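PDB 6KJK: N-terminal domain of PorA (28-171) from Porphyromonas gingivalis ATCC 33277, which is the N-terminal domain of a type IX secretion system cargo protein that, as a whole, probably influences PorXY-SigP signalling. Local coordinates for residues Ile13-Asn16 against Asn17-Val20. Residues are numbered along the deposited sequence; the frame is centred on the assembly and turned at random.
Sequences ILEN and NATV
Leu14 opens the contact by reaching across the turn toward Ala18 and Val20. Its CB lies 4.0 Å from Ala18 CB, and its branch CD1 meets Val20 CG2 at 3.9 Å, the two side chains crossing at about a right angle. CG stands beside the backbone N and anti to the carbonyl carbon (chi1 -61°), and the extended chi2 carries CD1 on to the valine. A long branched leucine suits this place because it can touch both Ala18 and Val20, whereas the short methyl of Ala18 offers Leu14 CB an apolar contact. Glu15, an exposed residue, begins a type II beta turn that ends at Ala18. The turn is closed by Ala18 N bonding to Glu15 O at 3.1 Å; the N-H...O angle of 139° is well bent, and the donor lies above the carbonyl plane. At the turn's corners stand Asn16 and Asn17. Asn16 OD1 accepts from the backbone N of Thr126, tying the turn to the adjacent strand. Asn17 takes positive phi (66°), a conformation that asparagine tolerates better than most residues with a side chain, as the third position of a type II turn requires. Its ND2 donates to a water 3.2 Å away, which in turn gives a weak bond to Asn16 O. This surface turn thus leads from strand 12-13, paired with strand 5-9 in the antiparallel sheet, into strand 18-22, the edge of the mixed sheet, which runs parallel to strand 125-133; Leu14 touches Ile7 and Val9 of strand 5-9 and Val127 of strand 125-133.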
loop_
_atom_site.group_PDB
_atom_site.type_symbol
_atom_site.label_atom_id
_atom_site.label_comp_id
_atom_site.label_asym_id
_atom_site.label_seq_id
_atom_site.Cartn_x
_atom_site.Cartn_y
_atom_site.Cartn_z
ATOM N N ILE A 13 12.341 7.360 -5.492
ATOM C CA ILE A 13 11.110 8.132 -5.360
ATOM C C ILE A 13 10.201 7.794 -6.537
ATOM O O ILE A 13 10.608 7.898 -7.701
ATOM C CB ILE A 13 11.444 9.631 -5.341
ATOM C CG1 ILE A 13 12.259 9.998 -4.113
ATOM C CG2 ILE A 13 10.178 10.468 -5.485
ATOM C CD1 ILE A 13 12.787 11.460 -4.175
ATOM N N LEU A 14 8.977 7.368 -6.264
ATOM C CA LEU A 14 8.048 7.054 -7.341
ATOM C C LEU A 14 7.457 8.316 -7.943
ATOM O O LEU A 14 7.138 9.283 -7.259
ATOM C CB LEU A 14 6.888 6.234 -6.803
ATOM C CG LEU A 14 7.209 4.878 -6.180
ATOM C CD1 LEU A 14 5.914 4.161 -5.754
ATOM C CD2 LEU A 14 8.096 4.000 -7.038
ATOM N N GLU A 15 7.264 8.278 -9.258
ATOM C CA GLU A 15 6.391 9.291 -9.827
ATOM C C GLU A 15 4.979 9.117 -9.266
ATOM O O GLU A 15 4.580 8.014 -8.891
ATOM C CB GLU A 15 6.486 9.301 -11.370
ATOM C CG GLU A 15 5.822 8.182 -12.125
ATOM C CD GLU A 15 5.907 8.378 -13.666
ATOM O OE1 GLU A 15 6.889 8.963 -14.194
ATOM O OE2 GLU A 15 4.957 7.953 -14.349
ATOM N N ASN A 16 4.237 10.222 -9.164
ATOM C CA ASN A 16 2.877 10.107 -8.660
ATOM C C ASN A 16 2.063 9.213 -9.577
ATOM O O ASN A 16 2.296 9.166 -10.786
ATOM C CB ASN A 16 2.200 11.457 -8.552
ATOM C CG ASN A 16 0.998 11.404 -7.646
ATOM O OD1 ASN A 16 1.019 10.688 -6.647
ATOM N ND2 ASN A 16 -0.039 12.172 -7.960
ATOM N N ASN A 17 1.145 8.447 -8.983
ATOM C CA ASN A 17 0.287 7.487 -9.670
ATOM C C ASN A 17 1.048 6.330 -10.274
ATOM O O ASN A 17 0.511 5.616 -11.136
ATOM C CB ASN A 17 -0.605 8.146 -10.729
ATOM C CG ASN A 17 -1.544 9.143 -10.133
ATOM O OD1 ASN A 17 -2.381 8.798 -9.295
ATOM N ND2 ASN A 17 -1.394 10.400 -10.524
ATOM N N ALA A 18 2.300 6.115 -9.856
ATOM C CA ALA A 18 3.082 5.009 -10.363
ATOM C C ALA A 18 2.379 3.683 -10.079
ATOM O O ALA A 18 1.586 3.554 -9.137
ATOM C CB ALA A 18 4.461 4.973 -9.684
ATOM N N THR A 19 2.744 2.672 -10.850
ATOM C CA THR A 19 2.301 1.306 -10.623
ATOM C C THR A 19 3.503 0.438 -10.278
ATOM O O THR A 19 4.536 0.491 -10.962
ATOM C CB THR A 19 1.544 0.739 -11.830
ATOM O OG1 THR A 19 0.377 1.540 -12.047
ATOM C CG2 THR A 19 1.132 -0.700 -11.567
ATOM N N VAL A 20 3.390 -0.308 -9.190
ATOM C CA VAL A 20 4.432 -1.168 -8.654
ATOM C C VAL A 20 3.914 -2.591 -8.689
ATOM O O VAL A 20 2.855 -2.888 -8.099
ATOM C CB VAL A 20 4.794 -0.783 -7.208
ATOM C CG1 VAL A 20 5.757 -1.823 -6.613
ATOM C CG2 VAL A 20 5.442 0.594 -7.172
HETATM O O HOH W 1 0.739 11.400 -12.676
#